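Local coordinates for protein COG0778: Nitroreductase (Streptococcus pneumoniae, PDB 2B67) that binds flavin mononucleotide as a nitroreductase-family homodimer and probably catalyses flavin-dependent reduction of its substrates with a nicotinamide cofactor as electron donor, at residues K27-A32 against V52-N57; S41-Q46 against P116-R121; A58-L63 against E70-A75; T85-R90 against Q125-Y130. All coordinates share one frame; numbering follows the deposited sequence.

Overall arrangement
The four contacts lie at two ends of an alpha/beta subunit. Interactions 2 and 4 are neighbours, with centres 7 Å apart, and Y130 of interaction 4 joins them: its OH lies 2.7 Å from H43 ND1 and 2.9 Å from S45 OG, both probable hydrogen bonds. The loop 41-46 touches one FMN, and the Y130 side chain is about 6 Å from a bound FMN. Interactions 1 and 3, centres 14 Å apart, lie at the other end and follow each other through strand 48-53 and helix 57-61. Q71 of interaction 3 bonds another FMN, whereas interaction 1 is linked to that region as a neighbour of interaction 3. Centres of interactions 2 and 3 are 34 Å apart.

Interaction 1 (K27-A32 against V52-N57); sequences KDVRTA and VVREKN
V29 holds CG1 anti to its backbone N (chi1 176°), while V52 presents CG2, the methyl beside its backbone N, and the two residues reach toward each other tip to tip between helix 26-36 and strand 48-53. CG1 of V29 meets CG2 of V52 at 4.0 Å, an apolar contact between two buried residues. The branch at CB suits valine to both places: it is compatible with the extended strand, and on the helix it offers a second methyl for another neighbour. That methyl, CG2 of V29, lies 3.6 Å from NH1 of R54. The arginine passes it in the opposite direction, its chain extended from CG to NE, covering one side of the valine contact and carrying its charged end to the loop before the helix, where NH2 bonds to V24 O.

Within the helix, K27 O accepts from both T31 N and T31 OG1, each at 3.0 Å and from opposite faces of the carbonyl plane. R30 forms a salt bridge with D198 of the second subunit, and V52 pairs with a strand of that subunit. The whole is helix-on-sheet packing at the edge of the nitroreductase alpha/beta fold, where the sheet continues across the dimer interface.

Interaction 2 (S41-Q46 against P116-R121); sequences SAHNSQ and PAEFAR
Aromatic packing between H43 and F119 carries the contact. The two rings form an offset edge-to-face pair, with the edge of F119 directed toward the face of H43; their centroids are 5.4 Å apart and their planes stand at 86°. The side chains approach from opposite directions, and CE2 of F119 comes to 3.9 Å from ND1 of H43. H43 has its CG anti to the carbonyl carbon (chi1 -58°), which carries the imidazole out of the loop toward the helix. A flat, polar ring suits this place because it can pack against phenylalanine and still use its nitrogens.

Apolar contact is slighter at S45, whose CB reaches the edge of the F119 ring, near its plane, at CZ. A small residue fits there beside the aromatic.

Polar contacts run through both imidazole nitrogens. NE2 of H43 is 3.9 Å from OE1 of E118, and a water links them, lying 3.3 Å from NE2 and donating to OE1 at 3.0 Å. The other nitrogen, ND1, is held by Y130 OH, which S45 OG shares. Within the loop, Q46 N donates to S41 OG (2.9 Å), and Q46 NE2 to N44 O, which helps to hold the turn that touches FMN through S41 to N44.

The loop follows helix 26-36 and leads into strand 48-53. F119, on helix 105-120, also packs on L87 of helix 87-98 and edge-to-face with Y130 of helix 124-148, while Q46 and N44 bond to Y193 of the second subunit.

Interaction 3 (A58-L63 against E70-A75); sequences AELAKL and EQVSSA
A61 and V72 bring the backbones of two short helices together, their CA atoms only 5.0 Å apart. Helix 57-61 is a brief one, and in the 58-63 segment L63 N bonds to L60 O, three residues back. The 70-75 segment is regular up to S74, and A75, whose N bonds to Q71 O, is the first residue to leave helical angles. Alanine on one side lets the backbones come this near, with valine opposite: A61 CB is 3.9 Å from V72 CB.

V72 lays its methyl CG1 against the backbone of the facing helix, 3.8 Å from A61 CA. The same methyl, set anti to the backbone N (chi1 -176°), is touched by both CG and CD2 of L60, each at 4.0 Å, where the leucine and valine side chains cross at about a right angle. Both residues continue inward: L60 packs on L179 and T78, V72 on T181 and T78, which sets the helix pair on the sheet.

Beside this, S73 OG lies 3.3 Å from A61 CB. This hydroxyl is bonded to F69 O one turn earlier, which satisfies it beside the alanine methyl.

Close helix-helix packing of this kind joins the two short helices between strands 48-53 and 77-84. The helix that packs here through V72 also presents Q71 to the flavin, its NE2 bonding to FMN O2, as part of the pocket of this nitroreductase-family fold.

Interaction 4 (T85-R90 against Q125-Y130); sequences TDLAKR and QQVSDY
L87 projects from the first turn of helix 87-98 and sets both its methyl groups against Y130 of helix 124-148, and CD1 against V127 as well. Its CG is anti to the carbonyl carbon (chi1 -77°); CD1 continues the chain, anti to CA (chi2 179°), and CD2 branches off it, so the forked end spreads over the facing helix. CD2 lies 3.8 Å from CE2 of Y130, while CD1 is 3.9 Å from the adjacent CD2 of the tyrosine; the two side chains cross at a slant, both methyls against the same side of the ring. CD1 also comes to 4.2 Å from CG1 of V127. Leucine suits the spot because its fork can serve two neighbours at once.

Y130 has its CG anti to the backbone N (chi1 -177°), which carries the ring away from its helix toward L87. Its hydroxyl extends past the leucine and turns to H43 in the loop 41-46, so tyrosine supplies apolar ring carbons and a polar tip to different partners.

D86 caps the start of helix 87-98: K89 N donates to OD1 at 3.2 Å, nearly straight, from above the carboxylate plane. On helix 124-148, Q125 NE2 reaches D129 OD2 on the syn side at 3.1 Å. D129 also bonds S128 of the second subunit through OD1.

The arrangement is an N-capped helix packed through a leucine on the long helix that helps form the dimer interface, beside the FMN site.

Interaction 1 (K27-A32 against V52-N57)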
# COMPACT_ATOMS: atom_id res chain seq x y z
N LYS A 27 -21.84 5.83 -8.84
CA LYS A 27 -21.75 4.41 -9.23
C LYS A 27 -20.29 3.99 -9.54
O LYS A 27 -19.87 2.90 -9.16
CB LYS A 27 -22.67 4.05 -10.42
CG LYS A 27 -24.13 4.54 -10.29
CD LYS A 27 -24.91 3.91 -9.11
CE LYS A 27 -26.06 2.98 -9.58
NZ LYS A 27 -27.41 3.65 -9.59
N ASP A 28 -19.54 4.86 -10.23
CA ASP A 28 -18.12 4.60 -10.48
C ASP A 28 -17.26 4.60 -9.22
O ASP A 28 -16.36 3.78 -9.10
CB ASP A 28 -17.53 5.58 -11.51
CG ASP A 28 -18.15 5.42 -12.90
OD1 ASP A 28 -18.66 4.32 -13.21
OD2 ASP A 28 -18.14 6.42 -13.66
N VAL A 29 -17.52 5.52 -8.29
CA VAL A 29 -16.77 5.56 -7.04
C VAL A 29 -16.99 4.29 -6.23
O VAL A 29 -16.02 3.67 -5.80
CB VAL A 29 -17.07 6.81 -6.19
CG1 VAL A 29 -16.34 6.74 -4.85
CG2 VAL A 29 -16.61 8.04 -6.96
N ARG A 30 -18.25 3.87 -6.11
CA ARG A 30 -18.60 2.65 -5.41
C ARG A 30 -17.97 1.43 -6.06
O ARG A 30 -17.51 0.52 -5.38
CB ARG A 30 -20.12 2.48 -5.32
CG ARG A 30 -20.51 1.32 -4.40
CD ARG A 30 -21.95 0.93 -4.58
NE ARG A 30 -22.06 -0.52 -4.75
CZ ARG A 30 -22.64 -1.32 -3.87
NH1 ARG A 30 -23.15 -0.81 -2.77
NH2 ARG A 30 -22.73 -2.63 -4.08
N THR A 31 -17.96 1.39 -7.39
CA THR A 31 -17.30 0.27 -8.07
C THR A 31 -15.79 0.24 -7.77
O THR A 31 -15.23 -0.83 -7.48
CB THR A 31 -17.52 0.33 -9.58
OG1 THR A 31 -18.92 0.19 -9.85
CG2 THR A 31 -16.73 -0.76 -10.28
N ALA A 32 -15.13 1.40 -7.90
CA ALA A 32 -13.68 1.47 -7.70
C ALA A 32 -13.32 0.99 -6.29
O ALA A 32 -12.32 0.30 -6.08
CB ALA A 32 -13.18 2.89 -7.94
N VAL A 52 -16.58 8.81 1.52
CA VAL A 52 -16.76 9.52 0.26
C VAL A 52 -17.36 10.92 0.48
O VAL A 52 -18.54 11.07 0.83
CB VAL A 52 -17.59 8.68 -0.74
CG1 VAL A 52 -17.79 9.41 -2.02
CG2 VAL A 52 -16.91 7.33 -0.97
N VAL A 53 -16.54 11.93 0.27
CA VAL A 53 -16.94 13.29 0.60
C VAL A 53 -17.42 14.02 -0.64
O VAL A 53 -16.64 14.26 -1.58
CB VAL A 53 -15.81 14.05 1.30
CG1 VAL A 53 -16.26 15.47 1.70
CG2 VAL A 53 -15.35 13.24 2.55
N ARG A 54 -18.71 14.35 -0.63
CA ARG A 54 -19.37 15.08 -1.71
C ARG A 54 -20.03 16.34 -1.17
O ARG A 54 -20.28 17.27 -1.92
CB ARG A 54 -20.44 14.22 -2.42
CG ARG A 54 -19.87 13.24 -3.38
CD ARG A 54 -20.98 12.41 -4.12
NE ARG A 54 -20.37 11.34 -4.92
CZ ARG A 54 -19.90 11.47 -6.17
NH1 ARG A 54 -19.36 10.41 -6.75
NH2 ARG A 54 -19.96 12.63 -6.84
N GLU A 55 -20.33 16.35 0.12
CA GLU A 55 -20.98 17.48 0.75
C GLU A 55 -20.06 18.35 1.59
O GLU A 55 -20.21 19.56 1.55
CB GLU A 55 -22.20 17.05 1.57
CG GLU A 55 -23.51 17.46 0.91
CD GLU A 55 -24.12 16.34 0.10
OE1 GLU A 55 -23.98 16.35 -1.15
OE2 GLU A 55 -24.73 15.44 0.74
N LYS A 56 -19.13 17.74 2.33
CA LYS A 56 -18.25 18.45 3.29
C LYS A 56 -16.87 18.87 2.72
O LYS A 56 -15.93 19.13 3.47
CB LYS A 56 -18.08 17.64 4.60
CG LYS A 56 -19.42 17.43 5.35
CD LYS A 56 -19.23 16.77 6.71
CE LYS A 56 -20.46 16.99 7.62
NZ LYS A 56 -21.63 16.11 7.23
N ASN A 57 -16.78 18.96 1.39
CA ASN A 57 -15.51 19.23 0.73
C ASN A 57 -14.85 20.53 1.14
O ASN A 57 -13.64 20.58 1.31
CB ASN A 57 -15.65 19.20 -0.78
CG ASN A 57 -16.20 17.88 -1.27
OD1 ASN A 57 -15.49 17.06 -1.85
ND2 ASN A 57 -17.48 17.67 -1.03

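Interaction 2 (S41-Q46 against P116-R121)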
# COMPACT_ATOMS: atom_id res chain seq x y z
N SER A 41 -4.86 -7.99 2.90
CA SER A 41 -4.51 -7.26 4.13
C SER A 41 -3.96 -8.30 5.08
O SER A 41 -4.29 -9.48 4.94
CB SER A 41 -5.74 -6.58 4.76
OG SER A 41 -6.87 -7.46 4.78
N ALA A 42 -3.09 -7.89 6.01
CA ALA A 42 -2.58 -8.80 7.06
C ALA A 42 -3.76 -9.49 7.74
O ALA A 42 -4.73 -8.82 8.10
CB ALA A 42 -1.73 -8.02 8.07
N HIS A 43 -3.73 -10.82 7.84
CA HIS A 43 -4.79 -11.58 8.56
C HIS A 43 -6.15 -11.54 7.88
O HIS A 43 -7.16 -12.00 8.46
CB HIS A 43 -5.00 -11.03 9.98
CG HIS A 43 -3.76 -11.06 10.82
ND1 HIS A 43 -3.07 -9.92 11.16
CD2 HIS A 43 -3.08 -12.10 11.37
CE1 HIS A 43 -2.02 -10.25 11.89
NE2 HIS A 43 -2.00 -11.57 12.03
N ASN A 44 -6.19 -10.96 6.67
CA ASN A 44 -7.43 -10.58 6.01
C ASN A 44 -8.26 -9.70 6.95
O ASN A 44 -9.46 -9.73 6.90
CB ASN A 44 -8.22 -11.83 5.54
CG ASN A 44 -9.34 -11.49 4.58
OD1 ASN A 44 -9.28 -10.50 3.80
ND2 ASN A 44 -10.37 -12.33 4.58
N SER A 45 -7.58 -8.87 7.75
CA SER A 45 -8.25 -7.98 8.69
C SER A 45 -8.98 -6.80 8.03
O SER A 45 -9.85 -6.21 8.63
CB SER A 45 -7.26 -7.44 9.73
OG SER A 45 -6.30 -6.55 9.13
N GLN A 46 -8.62 -6.45 6.79
CA GLN A 46 -9.31 -5.40 6.02
C GLN A 46 -9.75 -4.21 6.90
O GLN A 46 -10.93 -3.90 7.02
CB GLN A 46 -10.48 -5.97 5.18
CG GLN A 46 -11.44 -6.88 5.91
CD GLN A 46 -12.23 -7.83 4.96
OE1 GLN A 46 -13.01 -7.38 4.13
NE2 GLN A 46 -12.04 -9.12 5.14
N PRO A 116 -7.89 -11.36 17.99
CA PRO A 116 -7.86 -10.26 18.96
C PRO A 116 -6.83 -10.43 20.07
O PRO A 116 -6.26 -9.43 20.52
CB PRO A 116 -9.28 -10.25 19.54
CG PRO A 116 -10.11 -10.76 18.42
CD PRO A 116 -9.27 -11.85 17.79
N ALA A 117 -6.60 -11.69 20.48
CA ALA A 117 -5.64 -11.98 21.55
C ALA A 117 -4.23 -11.66 21.06
O ALA A 117 -3.42 -11.08 21.80
CB ALA A 117 -5.75 -13.45 22.04
N GLU A 118 -3.96 -11.99 19.80
CA GLU A 118 -2.72 -11.57 19.12
C GLU A 118 -2.52 -10.08 19.05
O GLU A 118 -1.42 -9.60 19.30
CB GLU A 118 -2.70 -12.08 17.70
CG GLU A 118 -1.94 -13.33 17.55
CD GLU A 118 -2.49 -14.16 16.44
OE1 GLU A 118 -2.34 -13.75 15.27
OE2 GLU A 118 -3.07 -15.22 16.75
N PHE A 119 -3.57 -9.36 18.66
CA PHE A 119 -3.53 -7.91 18.52
C PHE A 119 -3.27 -7.22 19.85
O PHE A 119 -2.59 -6.19 19.91
CB PHE A 119 -4.85 -7.39 17.95
CG PHE A 119 -5.03 -7.62 16.45
CD1 PHE A 119 -6.31 -7.86 15.94
CD2 PHE A 119 -3.95 -7.56 15.58
CE1 PHE A 119 -6.53 -8.04 14.56
CE2 PHE A 119 -4.14 -7.76 14.19
CZ PHE A 119 -5.44 -8.00 13.67
N ALA A 120 -3.83 -7.77 20.92
CA ALA A 120 -3.63 -7.25 22.26
C ALA A 120 -2.16 -7.17 22.66
O ALA A 120 -1.81 -6.33 23.49
CB ALA A 120 -4.42 -8.09 23.29
N ARG A 121 -1.32 -8.03 22.10
CA ARG A 121 0.13 -8.05 22.40
C ARG A 121 1.01 -7.18 21.47
O ARG A 121 2.24 -7.18 21.59
CB ARG A 121 0.67 -9.48 22.38
CG ARG A 121 0.52 -10.22 23.70
CD ARG A 121 0.87 -11.68 23.50
NE ARG A 121 -0.27 -12.47 23.04
CZ ARG A 121 -0.19 -13.64 22.41
NH1 ARG A 121 1.01 -14.17 22.14
NH2 ARG A 121 -1.29 -14.28 22.06
O HOH W 1 -0.27 -11.66 14.81

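Interaction 3 (A58-L63 against E70-A75)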
# COMPACT_ATOMS: atom_id res chain seq x y z
N ALA A 58 -15.64 21.60 1.25
CA ALA A 58 -15.07 22.92 1.58
C ALA A 58 -14.50 22.94 3.00
O ALA A 58 -13.45 23.53 3.22
CB ALA A 58 -16.12 24.03 1.40
N GLU A 59 -15.25 22.36 3.94
CA GLU A 59 -14.84 22.15 5.32
C GLU A 59 -13.53 21.35 5.37
O GLU A 59 -12.53 21.79 5.95
CB GLU A 59 -15.92 21.36 6.08
CG GLU A 59 -16.77 22.14 7.10
CD GLU A 59 -17.10 21.32 8.36
OE1 GLU A 59 -16.56 21.66 9.45
OE2 GLU A 59 -17.87 20.34 8.27
N LEU A 60 -13.56 20.18 4.74
CA LEU A 60 -12.39 19.28 4.72
C LEU A 60 -11.15 19.99 4.19
O LEU A 60 -10.06 19.86 4.75
CB LEU A 60 -12.69 18.00 3.90
CG LEU A 60 -11.54 17.01 3.77
CD1 LEU A 60 -11.10 16.48 5.17
CD2 LEU A 60 -11.93 15.86 2.83
N ALA A 61 -11.33 20.77 3.12
CA ALA A 61 -10.22 21.45 2.48
C ALA A 61 -9.47 22.40 3.42
O ALA A 61 -8.27 22.62 3.24
CB ALA A 61 -10.71 22.23 1.26
N LYS A 62 -10.18 22.97 4.40
CA LYS A 62 -9.56 23.86 5.42
C LYS A 62 -8.53 23.15 6.27
O LYS A 62 -7.71 23.83 6.93
CB LYS A 62 -10.61 24.46 6.34
CG LYS A 62 -11.59 25.37 5.64
CD LYS A 62 -12.60 25.90 6.65
CE LYS A 62 -13.66 26.69 5.93
NZ LYS A 62 -14.83 26.87 6.85
N LEU A 63 -8.56 21.80 6.23
CA LEU A 63 -7.58 20.96 6.96
C LEU A 63 -6.33 20.59 6.16
O LEU A 63 -5.37 19.98 6.68
CB LEU A 63 -8.26 19.68 7.43
CG LEU A 63 -9.52 19.83 8.28
CD1 LEU A 63 -9.87 18.45 8.74
CD2 LEU A 63 -9.35 20.82 9.47
N GLU A 70 -6.25 23.89 -2.37
CA GLU A 70 -6.94 24.03 -3.65
C GLU A 70 -7.36 22.69 -4.25
O GLU A 70 -8.41 22.58 -4.88
CB GLU A 70 -6.06 24.78 -4.64
CG GLU A 70 -6.13 26.31 -4.47
CD GLU A 70 -5.14 26.86 -3.48
OE1 GLU A 70 -4.36 26.07 -2.87
OE2 GLU A 70 -5.14 28.09 -3.30
N GLN A 71 -6.54 21.66 -4.05
CA GLN A 71 -6.87 20.32 -4.58
C GLN A 71 -8.15 19.77 -3.96
O GLN A 71 -9.05 19.35 -4.68
CB GLN A 71 -5.70 19.36 -4.39
CG GLN A 71 -4.48 19.70 -5.27
CD GLN A 71 -3.30 18.78 -5.01
OE1 GLN A 71 -3.45 17.55 -5.07
NE2 GLN A 71 -2.13 19.36 -4.72
N VAL A 72 -8.23 19.81 -2.64
CA VAL A 72 -9.41 19.30 -1.98
C VAL A 72 -10.66 20.18 -2.25
O VAL A 72 -11.78 19.66 -2.38
CB VAL A 72 -9.18 19.06 -0.48
CG1 VAL A 72 -10.43 18.43 0.17
CG2 VAL A 72 -7.97 18.14 -0.27
N SER A 73 -10.47 21.50 -2.36
CA SER A 73 -11.62 22.41 -2.65
C SER A 73 -12.20 22.17 -4.02
O SER A 73 -13.44 22.19 -4.16
CB SER A 73 -11.21 23.89 -2.60
OG SER A 73 -10.85 24.28 -1.30
N SER A 74 -11.35 21.95 -5.01
CA SER A 74 -11.81 21.78 -6.39
C SER A 74 -12.30 20.39 -6.72
O SER A 74 -13.32 20.26 -7.40
CB SER A 74 -10.73 22.17 -7.38
OG SER A 74 -10.50 23.55 -7.30
N ALA A 75 -11.58 19.36 -6.26
CA ALA A 75 -11.91 17.98 -6.64
C ALA A 75 -13.39 17.69 -6.39
O ALA A 75 -13.91 17.99 -5.32
CB ALA A 75 -11.03 16.97 -5.92

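Interaction 4 (T85-R90 against Q125-Y130)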
# COMPACT_ATOMS: atom_id res chain seq x y z
N THR A 85 -8.54 1.57 14.44
CA THR A 85 -7.55 1.46 15.49
C THR A 85 -7.91 0.40 16.53
O THR A 85 -7.06 0.05 17.33
CB THR A 85 -7.31 2.79 16.22
OG1 THR A 85 -8.50 3.15 16.93
CG2 THR A 85 -6.92 3.91 15.18
N ASP A 86 -9.16 -0.09 16.52
CA ASP A 86 -9.58 -1.18 17.41
C ASP A 86 -9.53 -2.49 16.62
O ASP A 86 -10.53 -2.96 16.05
CB ASP A 86 -10.99 -0.94 17.99
CG ASP A 86 -11.26 -1.78 19.28
OD1 ASP A 86 -10.62 -2.85 19.44
OD2 ASP A 86 -12.08 -1.36 20.14
N LEU A 87 -8.34 -3.06 16.60
CA LEU A 87 -8.08 -4.21 15.78
C LEU A 87 -8.82 -5.46 16.28
O LEU A 87 -9.21 -6.31 15.48
CB LEU A 87 -6.57 -4.43 15.69
CG LEU A 87 -5.75 -3.52 14.75
CD1 LEU A 87 -4.28 -3.92 14.87
CD2 LEU A 87 -6.20 -3.68 13.28
N ALA A 88 -9.02 -5.55 17.60
CA ALA A 88 -9.88 -6.61 18.19
C ALA A 88 -11.31 -6.47 17.68
O ALA A 88 -11.90 -7.43 17.21
CB ALA A 88 -9.85 -6.55 19.75
N LYS A 89 -11.89 -5.29 17.78
CA LYS A 89 -13.21 -5.06 17.20
C LYS A 89 -13.29 -5.31 15.68
O LYS A 89 -14.31 -5.74 15.20
CB LYS A 89 -13.69 -3.67 17.51
CG LYS A 89 -14.19 -3.53 18.98
CD LYS A 89 -14.97 -2.24 19.13
CE LYS A 89 -15.09 -1.84 20.61
NZ LYS A 89 -16.27 -2.49 21.21
N ARG A 90 -12.20 -5.02 14.95
CA ARG A 90 -12.14 -5.25 13.50
C ARG A 90 -12.20 -6.74 13.19
O ARG A 90 -12.96 -7.16 12.30
CB ARG A 90 -10.89 -4.57 12.89
CG ARG A 90 -10.56 -4.94 11.41
CD ARG A 90 -11.69 -4.62 10.38
NE ARG A 90 -12.37 -3.35 10.62
CZ ARG A 90 -13.07 -2.63 9.73
NH1 ARG A 90 -13.17 -2.96 8.43
NH2 ARG A 90 -13.66 -1.51 10.17
N GLN A 125 3.76 0.95 18.27
CA GLN A 125 4.38 1.12 16.97
C GLN A 125 3.92 0.02 16.04
O GLN A 125 3.68 0.28 14.88
CB GLN A 125 5.92 1.14 17.04
CG GLN A 125 6.58 1.31 15.65
CD GLN A 125 8.07 0.92 15.58
OE1 GLN A 125 8.82 1.12 16.55
NE2 GLN A 125 8.51 0.39 14.43
N GLN A 126 3.80 -1.21 16.56
CA GLN A 126 3.35 -2.34 15.74
C GLN A 126 1.96 -2.12 15.20
O GLN A 126 1.75 -2.28 14.01
CB GLN A 126 3.43 -3.67 16.50
CG GLN A 126 4.86 -4.20 16.62
CD GLN A 126 4.95 -5.51 17.46
OE1 GLN A 126 3.98 -5.91 18.10
NE2 GLN A 126 6.10 -6.18 17.40
N VAL A 127 1.02 -1.73 16.08
CA VAL A 127 -0.33 -1.33 15.67
C VAL A 127 -0.34 -0.21 14.62
O VAL A 127 -0.99 -0.33 13.57
CB VAL A 127 -1.23 -0.95 16.87
CG1 VAL A 127 -2.59 -0.39 16.39
CG2 VAL A 127 -1.52 -2.18 17.70
N SER A 128 0.39 0.87 14.91
CA SER A 128 0.40 2.04 14.05
C SER A 128 0.96 1.72 12.63
O SER A 128 0.44 2.23 11.62
CB SER A 128 1.20 3.19 14.69
OG SER A 128 1.02 4.38 13.95
N ASP A 129 2.04 0.94 12.58
CA ASP A 129 2.65 0.44 11.33
C ASP A 129 1.74 -0.48 10.56
O ASP A 129 1.69 -0.43 9.31
CB ASP A 129 3.98 -0.30 11.61
CG ASP A 129 5.14 0.66 12.03
OD1 ASP A 129 4.95 1.89 12.06
OD2 ASP A 129 6.25 0.17 12.34
N TYR A 130 1.03 -1.33 11.29
CA TYR A 130 0.10 -2.32 10.71
C TYR A 130 -1.02 -1.58 9.96
O TYR A 130 -1.32 -1.85 8.80
CB TYR A 130 -0.45 -3.18 11.84
CG TYR A 130 -1.37 -4.31 11.49
CD1 TYR A 130 -0.90 -5.63 11.44
CD2 TYR A 130 -2.72 -4.08 11.28
CE1 TYR A 130 -1.78 -6.71 11.17
CE2 TYR A 130 -3.61 -5.14 10.98
CZ TYR A 130 -3.15 -6.45 10.97
OH TYR A 130 -4.07 -7.48 10.67